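Local coordinates for protein putative agmatine deiminase (Streptococcus mutans, PDB 2EWO) that probably catalyses the hydrolysis of agmatine to N-carbamoylputrescine and ammonia, at residues T9-M17 against K197-V205; M303-F311 against L320-A331. All coordinates share one frame; numbering follows the deposited sequence.

Overall arrangement
Contact 1 and contact 2 lie on opposite sides of the chain's centre, about 33 Å apart between their centres and about 11 Å between nearest atoms, and share no helix or strand. Contact 1 is the more peripheral and is partly buried; it fastens the short helix 10-13 to the end of helix 191-202, mainly through backbone carbonyls. Contact 2 is buried: the loop after strand 303-304 meets strand 317-321, the turn that follows it and the start of helix 328-338. There aromatic rings and small apolar groups fill the interface, and tyrosine hydroxyls supply its polar bonds. The two contacts bury similar areas, 544 and 488 Å², both sides summed.

Contact 1: T9-M17 against K197-V205; sequences TPKQDGFRM and KLKDYLNCV
Thr9 and Lys11 converge on Asp200, where the short helix 10-13 near the N terminus packs on the C-terminal part of helix 191-202, on the periphery of this pentein-type (GME clan) deiminase. The acceptor at the centre of the contact is the carbonyl of Asp200, whose O takes two hydrogen bonds. Thr9 OG1 donates at 2.7 Å from above the carbonyl plane, 74° out of it, and so not along a lone pair; a chi1 of -167°, with OG1 opposite the backbone N, directs the hydroxyl there. Lys11 N comes closer to the plane and donates to the same O over 3.1 Å, its N-H...O angle 140°. The Lys11 chain then bends at its third and fourth torsions, and NZ reaches Lys199 O only weakly, at 3.4 Å. Although opposite in charge, Lys11 NZ and Asp200 OD1 stay 4.5 Å apart, beyond a salt bridge. Thr9 O is satisfied within its own segment by Asp13 N (2.9 Å), while the Asp13 carboxylate turns to Thr8 and Arg114. The guanidinium of Arg16 likewise finds its partners outside, in Asp109, Glu22 and the carbonyl of Gly169. The Tyr201 ring borders the polar centre: Thr9 OG1 sits over one face, toward the rim. The apolar contact is the approach of Pro10 CD to Tyr201 CD1, 3.4 Å. Asn203 leaves the helix with positive phi; its CB is directed at the other segment and lies 3.8 Å from Arg16 CB.

Contact 2: M303-F311 against L320-A331; sequences MAIASYLNF and LPQYGDENDQLA
Tyr308 is held with its ring between Ala331 and Tyr323. The methyl CB of Ala331 makes a CH-pi contact over one face, 3.7 Å from the ring centroid and 21° off the normal. Over the opposite face comes the rim of the Tyr323 ring; the two planes meet at 41° with centroids 5.3 Å apart, an oblique pairing. Tyr323 in turn receives Ala306 CB over the centre of its own ring, 3.6 Å from the centroid, a second CH-pi contact. Further along the two segments, Leu320 CD1 lies against Phe311 CB at 3.6 Å, and Pro321 CD packs on the carbonyl of Asn310. The edge of the Tyr308 ring is polar: Pro321 O lies in its plane at 3.5 Å from CD1. Tyr308 OH donates to Asp328 OD1 over 3.2 Å, and OD1 receives it on its anti lone pair, the one turned away from the other carboxylate oxygen. Beside this bond, Asp325 forms an Asx turn, OD2 accepting from Asn327 N at 2.9 Å, while its carboxylate also takes the backbone N-H groups of Lys278 and Glu279. Tyr323 OH donates to Ser307 O, though the bond is modelled too short for its length to be trusted. The chemistry is that of a tyrosine buried by its faces and satisfied at its hydroxyl: Asp328 OD1 gives Tyr308 OH an acceptor, while the matching role of Ser307 O for Tyr323 OH remains doubtful.

Contact 1: T9-M17 against K197-V205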
loop_
_atom_site.group_PDB
_atom_site.type_symbol
_atom_site.label_atom_id
_atom_site.label_comp_id
_atom_site.label_asym_id
_atom_site.label_seq_id
_atom_site.Cartn_x
_atom_site.Cartn_y
_atom_site.Cartn_z
ATOM N N THR A 9 -30.460 -22.350 -1.189
ATOM C CA THR A 9 -30.752 -20.939 -1.394
ATOM C C THR A 9 -31.644 -20.384 -0.291
ATOM O O THR A 9 -32.436 -21.116 0.312
ATOM C CB THR A 9 -31.459 -20.712 -2.737
ATOM O OG1 THR A 9 -31.462 -19.313 -3.044
ATOM C CG2 THR A 9 -32.902 -21.202 -2.668
ATOM N N PRO A 10 -31.540 -19.072 -0.026
ATOM C CA PRO A 10 -32.342 -18.418 1.013
ATOM C C PRO A 10 -33.823 -18.815 1.011
ATOM O O PRO A 10 -34.443 -18.917 2.070
ATOM C CB PRO A 10 -32.133 -16.937 0.713
ATOM C CG PRO A 10 -30.730 -16.907 0.239
ATOM C CD PRO A 10 -30.673 -18.090 -0.700
ATOM N N LYS A 11 -34.384 -19.038 -0.176
ATOM C CA LYS A 11 -35.787 -19.424 -0.290
ATOM C C LYS A 11 -36.022 -20.735 0.447
ATOM O O LYS A 11 -36.974 -20.865 1.209
ATOM C CB LYS A 11 -36.193 -19.584 -1.760
ATOM C CG LYS A 11 -37.655 -20.008 -1.965
ATOM C CD LYS A 11 -37.932 -20.485 -3.390
ATOM C CE LYS A 11 -37.927 -19.341 -4.398
ATOM N NZ LYS A 11 -39.124 -18.470 -4.262
ATOM N N GLN A 12 -35.143 -21.703 0.215
ATOM C CA GLN A 12 -35.254 -23.002 0.853
ATOM C C GLN A 12 -34.889 -22.905 2.319
ATOM O O GLN A 12 -35.536 -23.519 3.172
ATOM C CB GLN A 12 -34.311 -23.987 0.187
ATOM C CG GLN A 12 -34.248 -23.826 -1.301
ATOM C CD GLN A 12 -32.926 -24.292 -1.861
ATOM O OE1 GLN A 12 -32.641 -24.105 -3.042
ATOM N NE2 GLN A 12 -32.109 -24.905 -1.015
ATOM N N ASP A 13 -33.843 -22.133 2.604
ATOM C CA ASP A 13 -33.354 -21.950 3.974
ATOM C C ASP A 13 -34.287 -21.123 4.855
ATOM O O ASP A 13 -34.079 -21.023 6.065
ATOM C CB ASP A 13 -31.963 -21.306 3.949
ATOM C CG ASP A 13 -30.892 -22.250 3.436
ATOM O OD1 ASP A 13 -31.161 -22.971 2.454
ATOM O OD2 ASP A 13 -29.782 -22.258 4.011
ATOM N N GLY A 14 -35.312 -20.533 4.245
ATOM C CA GLY A 14 -36.256 -19.737 5.002
ATOM C C GLY A 14 -35.747 -18.368 5.408
ATOM O O GLY A 14 -35.846 -17.988 6.575
ATOM N N PHE A 15 -35.173 -17.633 4.458
ATOM C CA PHE A 15 -34.688 -16.282 4.732
ATOM C C PHE A 15 -35.253 -15.355 3.670
ATOM O O PHE A 15 -35.662 -15.808 2.602
ATOM C CB PHE A 15 -33.159 -16.218 4.720
ATOM C CG PHE A 15 -32.513 -16.860 5.916
ATOM C CD1 PHE A 15 -32.599 -18.238 6.118
ATOM C CD2 PHE A 15 -31.800 -16.093 6.834
ATOM C CE1 PHE A 15 -31.983 -18.843 7.210
ATOM C CE2 PHE A 15 -31.182 -16.688 7.932
ATOM C CZ PHE A 15 -31.272 -18.068 8.119
ATOM N N ARG A 16 -35.271 -14.060 3.967
ATOM C CA ARG A 16 -35.826 -13.067 3.048
ATOM C C ARG A 16 -35.333 -11.663 3.340
ATOM O O ARG A 16 -35.317 -11.231 4.492
ATOM C CB ARG A 16 -37.359 -13.062 3.144
ATOM C CG ARG A 16 -37.884 -13.094 4.587
ATOM C CD ARG A 16 -39.373 -12.791 4.693
ATOM N NE ARG A 16 -39.644 -11.355 4.697
ATOM C CZ ARG A 16 -39.403 -10.547 5.727
ATOM N NH1 ARG A 16 -38.892 -11.037 6.847
ATOM N NH2 ARG A 16 -39.657 -9.245 5.636
HETATM N N MSE A 17 -34.939 -10.948 2.292
HETATM C CA MSE A 17 -34.488 -9.580 2.464
HETATM C C MSE A 17 -35.702 -8.808 2.976
HETATM O O MSE A 17 -36.692 -8.650 2.255
HETATM C CB MSE A 17 -34.019 -8.990 1.134
HETATM C CG MSE A 17 -33.714 -7.493 1.211
HETATM SE SE MSE A 17 -33.136 -6.682 -0.481
HETATM C CE MSE A 17 -32.140 -5.147 0.205
ATOM N N LYS A 197 -33.287 -16.185 -10.031
ATOM C CA LYS A 197 -32.259 -15.885 -9.051
ATOM C C LYS A 197 -32.839 -14.913 -8.009
ATOM O O LYS A 197 -32.841 -15.207 -6.813
ATOM C CB LYS A 197 -31.042 -15.272 -9.742
ATOM C CG LYS A 197 -29.721 -15.805 -9.223
ATOM C CD LYS A 197 -29.558 -17.296 -9.520
ATOM C CE LYS A 197 -28.974 -17.540 -10.910
ATOM N NZ LYS A 197 -27.521 -17.158 -11.006
ATOM N N LEU A 198 -33.341 -13.768 -8.477
ATOM C CA LEU A 198 -33.936 -12.745 -7.613
ATOM C C LEU A 198 -35.007 -13.351 -6.720
ATOM O O LEU A 198 -35.286 -12.858 -5.623
ATOM C CB LEU A 198 -34.559 -11.619 -8.453
ATOM C CG LEU A 198 -33.667 -10.524 -9.057
ATOM C CD1 LEU A 198 -34.368 -9.875 -10.238
ATOM C CD2 LEU A 198 -33.339 -9.486 -8.003
ATOM N N LYS A 199 -35.616 -14.427 -7.191
ATOM C CA LYS A 199 -36.642 -15.070 -6.400
ATOM C C LYS A 199 -36.024 -16.003 -5.372
ATOM O O LYS A 199 -36.592 -16.208 -4.309
ATOM C CB LYS A 199 -37.606 -15.836 -7.307
ATOM C CG LYS A 199 -38.379 -14.932 -8.255
ATOM C CD LYS A 199 -39.428 -15.703 -9.028
ATOM C CE LYS A 199 -40.291 -14.770 -9.852
ATOM N NZ LYS A 199 -41.389 -15.524 -10.515
ATOM N N ASP A 200 -34.850 -16.547 -5.664
ATOM C CA ASP A 200 -34.228 -17.470 -4.726
ATOM C C ASP A 200 -33.388 -16.839 -3.637
ATOM O O ASP A 200 -33.282 -17.380 -2.537
ATOM C CB ASP A 200 -33.376 -18.479 -5.472
ATOM C CG ASP A 200 -34.164 -19.238 -6.497
ATOM O OD1 ASP A 200 -35.246 -19.752 -6.136
ATOM O OD2 ASP A 200 -33.703 -19.320 -7.656
ATOM N N TYR A 201 -32.790 -15.698 -3.941
ATOM C CA TYR A 201 -31.937 -15.026 -2.975
ATOM C C TYR A 201 -32.601 -13.857 -2.245
ATOM O O TYR A 201 -32.025 -13.276 -1.318
ATOM C CB TYR A 201 -30.661 -14.578 -3.683
ATOM C CG TYR A 201 -29.866 -15.744 -4.233
ATOM C CD1 TYR A 201 -29.233 -16.644 -3.374
ATOM C CD2 TYR A 201 -29.765 -15.963 -5.605
ATOM C CE1 TYR A 201 -28.516 -17.736 -3.869
ATOM C CE2 TYR A 201 -29.050 -17.054 -6.109
ATOM C CZ TYR A 201 -28.428 -17.932 -5.235
ATOM O OH TYR A 201 -27.705 -18.989 -5.736
ATOM N N LEU A 202 -33.818 -13.526 -2.664
ATOM C CA LEU A 202 -34.580 -12.444 -2.044
ATOM C C LEU A 202 -35.886 -12.989 -1.473
ATOM O O LEU A 202 -36.454 -12.434 -0.530
ATOM C CB LEU A 202 -34.874 -11.352 -3.078
ATOM C CG LEU A 202 -33.843 -10.240 -3.234
ATOM C CD1 LEU A 202 -32.454 -10.823 -3.206
ATOM C CD2 LEU A 202 -34.098 -9.482 -4.529
ATOM N N ASN A 203 -36.340 -14.096 -2.049
ATOM C CA ASN A 203 -37.579 -14.741 -1.644
ATOM C C ASN A 203 -38.765 -13.915 -2.129
ATOM O O ASN A 203 -39.747 -13.729 -1.416
ATOM C CB ASN A 203 -37.630 -14.910 -0.123
ATOM C CG ASN A 203 -37.897 -16.343 0.288
ATOM O OD1 ASN A 203 -37.935 -16.658 1.474
ATOM N ND2 ASN A 203 -38.085 -17.221 -0.693
ATOM N N CYS A 204 -38.651 -13.419 -3.357
ATOM C CA CYS A 204 -39.688 -12.610 -3.977
ATOM C C CYS A 204 -40.418 -13.436 -5.026
ATOM O O CYS A 204 -39.859 -13.745 -6.077
ATOM C CB CYS A 204 -39.074 -11.375 -4.647
ATOM S SG CYS A 204 -38.310 -10.171 -3.528
ATOM N N VAL A 205 -41.668 -13.792 -4.743
ATOM C CA VAL A 205 -42.460 -14.581 -5.678
ATOM C C VAL A 205 -42.879 -13.785 -6.924
ATOM O O VAL A 205 -43.475 -14.343 -7.851
ATOM C CB VAL A 205 -43.715 -15.192 -4.978
ATOM C CG1 VAL A 205 -43.306 -16.384 -4.113
ATOM C CG2 VAL A 205 -44.403 -14.146 -4.111
#

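Contact 2: M303-F311 against L320-A331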
loop_
_atom_site.group_PDB
_atom_site.type_symbol
_atom_site.label_atom_id
_atom_site.label_comp_id
_atom_site.label_asym_id
_atom_site.label_seq_id
_atom_site.Cartn_x
_atom_site.Cartn_y
_atom_site.Cartn_z
HETATM N N MSE A 303 -23.461 18.552 -16.220
HETATM C CA MSE A 303 -24.527 18.172 -15.301
HETATM C C MSE A 303 -24.301 16.815 -14.661
HETATM O O MSE A 303 -23.723 15.916 -15.268
HETATM C CB MSE A 303 -25.875 18.167 -16.025
HETATM C CG MSE A 303 -26.203 19.489 -16.724
HETATM SE SE MSE A 303 -26.775 19.247 -18.610
HETATM C CE MSE A 303 -25.025 19.434 -19.523
ATOM N N ALA A 304 -24.776 16.690 -13.426
ATOM C CA ALA A 304 -24.669 15.465 -12.644
ATOM C C ALA A 304 -26.029 15.166 -12.015
ATOM O O ALA A 304 -26.717 16.073 -11.538
ATOM C CB ALA A 304 -23.619 15.637 -11.553
ATOM N N ILE A 305 -26.414 13.896 -12.017
ATOM C CA ILE A 305 -27.691 13.476 -11.445
ATOM C C ILE A 305 -27.872 14.009 -10.015
ATOM O O ILE A 305 -26.904 14.135 -9.261
ATOM C CB ILE A 305 -27.784 11.929 -11.412
ATOM C CG1 ILE A 305 -27.191 11.350 -12.698
ATOM C CG2 ILE A 305 -29.236 11.477 -11.249
ATOM C CD1 ILE A 305 -27.788 11.927 -13.971
ATOM N N ALA A 306 -29.112 14.332 -9.656
ATOM C CA ALA A 306 -29.460 14.819 -8.313
ATOM C C ALA A 306 -30.929 14.447 -8.069
ATOM O O ALA A 306 -31.830 15.241 -8.336
ATOM C CB ALA A 306 -29.263 16.333 -8.219
ATOM N N SER A 307 -31.156 13.232 -7.567
ATOM C CA SER A 307 -32.502 12.719 -7.308
ATOM C C SER A 307 -32.830 12.681 -5.808
ATOM O O SER A 307 -31.998 12.284 -4.992
ATOM C CB SER A 307 -32.620 11.313 -7.918
ATOM O OG SER A 307 -33.917 10.770 -7.781
ATOM N N TYR A 308 -34.044 13.101 -5.453
ATOM C CA TYR A 308 -34.475 13.113 -4.053
ATOM C C TYR A 308 -34.927 11.712 -3.619
ATOM O O TYR A 308 -35.127 11.446 -2.434
ATOM C CB TYR A 308 -35.627 14.119 -3.848
ATOM C CG TYR A 308 -35.254 15.572 -4.079
ATOM C CD1 TYR A 308 -34.412 16.248 -3.194
ATOM C CD2 TYR A 308 -35.710 16.261 -5.210
ATOM C CE1 TYR A 308 -34.027 17.573 -3.430
ATOM C CE2 TYR A 308 -35.332 17.586 -5.460
ATOM C CZ TYR A 308 -34.487 18.236 -4.565
ATOM O OH TYR A 308 -34.091 19.536 -4.814
ATOM N N LEU A 309 -35.079 10.820 -4.590
ATOM C CA LEU A 309 -35.504 9.461 -4.316
ATOM C C LEU A 309 -34.354 8.700 -3.656
ATOM O O LEU A 309 -34.531 7.589 -3.142
ATOM C CB LEU A 309 -35.928 8.787 -5.619
ATOM C CG LEU A 309 -37.022 7.717 -5.540
ATOM C CD1 LEU A 309 -36.475 6.443 -4.915
ATOM C CD2 LEU A 309 -38.207 8.257 -4.743
ATOM N N ASN A 310 -33.173 9.311 -3.667
ATOM C CA ASN A 310 -31.976 8.724 -3.067
ATOM C C ASN A 310 -31.936 9.016 -1.573
ATOM O O ASN A 310 -31.063 9.732 -1.091
ATOM C CB ASN A 310 -30.716 9.297 -3.742
ATOM C CG ASN A 310 -30.268 8.482 -4.940
ATOM O OD1 ASN A 310 -29.524 7.502 -4.798
ATOM N ND2 ASN A 310 -30.729 8.871 -6.127
ATOM N N PHE A 311 -32.898 8.467 -0.846
ATOM C CA PHE A 311 -32.954 8.675 0.596
ATOM C C PHE A 311 -32.842 7.329 1.338
ATOM O O PHE A 311 -33.214 6.265 0.813
ATOM C CB PHE A 311 -34.252 9.442 0.982
ATOM C CG PHE A 311 -35.521 8.796 0.477
ATOM C CD1 PHE A 311 -36.140 7.787 1.206
ATOM C CD2 PHE A 311 -36.047 9.137 -0.767
ATOM C CE1 PHE A 311 -37.250 7.124 0.706
ATOM C CE2 PHE A 311 -37.158 8.475 -1.276
ATOM C CZ PHE A 311 -37.757 7.466 -0.538
ATOM N N LEU A 320 -32.519 12.546 3.964
ATOM C CA LEU A 320 -32.803 12.996 2.604
ATOM C C LEU A 320 -31.786 14.002 2.070
ATOM O O LEU A 320 -31.264 14.840 2.813
ATOM C CB LEU A 320 -34.215 13.611 2.551
ATOM C CG LEU A 320 -34.817 14.042 1.206
ATOM C CD1 LEU A 320 -35.382 12.823 0.473
ATOM C CD2 LEU A 320 -35.929 15.054 1.455
ATOM N N PRO A 321 -31.492 13.920 0.763
ATOM C CA PRO A 321 -30.536 14.823 0.116
ATOM C C PRO A 321 -31.079 16.228 -0.100
ATOM O O PRO A 321 -32.246 16.400 -0.424
ATOM C CB PRO A 321 -30.209 14.096 -1.189
ATOM C CG PRO A 321 -31.454 13.324 -1.479
ATOM C CD PRO A 321 -31.857 12.803 -0.130
ATOM N N GLN A 322 -30.223 17.226 0.105
ATOM C CA GLN A 322 -30.591 18.632 -0.063
ATOM C C GLN A 322 -29.522 19.317 -0.912
ATOM O O GLN A 322 -28.540 19.857 -0.381
ATOM C CB GLN A 322 -30.673 19.342 1.295
ATOM C CG GLN A 322 -31.668 18.763 2.301
ATOM C CD GLN A 322 -33.114 18.973 1.901
ATOM O OE1 GLN A 322 -33.606 18.353 0.959
ATOM N NE2 GLN A 322 -33.804 19.861 2.616
ATOM N N TYR A 323 -29.726 19.305 -2.226
ATOM C CA TYR A 323 -28.772 19.901 -3.166
ATOM C C TYR A 323 -28.763 21.434 -3.192
ATOM O O TYR A 323 -27.817 22.058 -3.686
ATOM C CB TYR A 323 -29.047 19.373 -4.577
ATOM C CG TYR A 323 -29.304 17.887 -4.618
ATOM C CD1 TYR A 323 -28.317 16.972 -4.250
ATOM C CD2 TYR A 323 -30.545 17.395 -5.011
ATOM C CE1 TYR A 323 -28.567 15.594 -4.270
ATOM C CE2 TYR A 323 -30.807 16.028 -5.036
ATOM C CZ TYR A 323 -29.823 15.131 -4.667
ATOM O OH TYR A 323 -30.101 13.781 -4.696
ATOM N N GLY A 324 -29.804 22.045 -2.640
ATOM C CA GLY A 324 -29.876 23.495 -2.661
ATOM C C GLY A 324 -30.594 23.901 -3.936
ATOM O O GLY A 324 -30.233 24.870 -4.611
ATOM N N ASP A 325 -31.623 23.119 -4.254
ATOM C CA ASP A 325 -32.449 23.316 -5.430
ATOM C C ASP A 325 -33.701 24.095 -5.046
ATOM O O ASP A 325 -33.957 24.344 -3.861
ATOM C CB ASP A 325 -32.825 21.954 -6.021
ATOM C CG ASP A 325 -33.573 22.069 -7.330
ATOM O OD1 ASP A 325 -32.926 22.370 -8.356
ATOM O OD2 ASP A 325 -34.805 21.860 -7.333
ATOM N N GLU A 326 -34.466 24.484 -6.062
ATOM C CA GLU A 326 -35.705 25.238 -5.885
ATOM C C GLU A 326 -36.766 24.322 -5.267
ATOM O O GLU A 326 -37.407 24.675 -4.276
ATOM C CB GLU A 326 -36.166 25.791 -7.248
ATOM C CG GLU A 326 -37.339 26.773 -7.202
ATOM C CD GLU A 326 -37.563 27.500 -8.533
ATOM O OE1 GLU A 326 -37.593 26.832 -9.591
ATOM O OE2 GLU A 326 -37.722 28.744 -8.516
ATOM N N ASN A 327 -36.935 23.139 -5.847
ATOM C CA ASN A 327 -37.903 22.170 -5.344
ATOM C C ASN A 327 -37.290 21.329 -4.228
ATOM O O ASN A 327 -37.585 20.140 -4.099
ATOM C CB ASN A 327 -38.378 21.264 -6.483
ATOM C CG ASN A 327 -39.638 21.787 -7.153
ATOM O OD1 ASN A 327 -39.937 21.451 -8.308
ATOM N ND2 ASN A 327 -40.396 22.609 -6.420
ATOM N N ASP A 328 -36.449 21.967 -3.416
ATOM C CA ASP A 328 -35.761 21.298 -2.309
ATOM C C ASP A 328 -36.660 21.138 -1.075
ATOM O O ASP A 328 -36.945 20.017 -0.647
ATOM C CB ASP A 328 -34.487 22.088 -1.951
ATOM C CG ASP A 328 -33.427 21.234 -1.256
ATOM O OD1 ASP A 328 -33.079 20.150 -1.788
ATOM O OD2 ASP A 328 -32.937 21.664 -0.185
ATOM N N GLN A 329 -37.108 22.257 -0.513
ATOM C CA GLN A 329 -37.955 22.228 0.672
ATOM C C GLN A 329 -39.214 21.414 0.417
ATOM O O GLN A 329 -39.815 20.877 1.347
ATOM C CB GLN A 329 -38.335 23.644 1.090
ATOM C CG GLN A 329 -37.161 24.541 1.463
ATOM C CD GLN A 329 -36.245 24.851 0.286
ATOM O OE1 GLN A 329 -36.700 24.963 -0.861
ATOM N NE2 GLN A 329 -34.948 25.011 0.566
ATOM N N LEU A 330 -39.609 21.331 -0.852
ATOM C CA LEU A 330 -40.789 20.560 -1.243
ATOM C C LEU A 330 -40.534 19.071 -1.040
ATOM O O LEU A 330 -41.430 18.315 -0.636
ATOM C CB LEU A 330 -41.128 20.810 -2.714
ATOM C CG LEU A 330 -42.073 19.795 -3.366
ATOM C CD1 LEU A 330 -43.419 19.772 -2.659
ATOM C CD2 LEU A 330 -42.249 20.165 -4.829
ATOM N N ALA A 331 -39.305 18.655 -1.336
ATOM C CA ALA A 331 -38.906 17.262 -1.195
ATOM C C ALA A 331 -39.046 16.821 0.254
ATOM O O ALA A 331 -39.591 15.749 0.538
ATOM C CB ALA A 331 -37.469 17.084 -1.658
#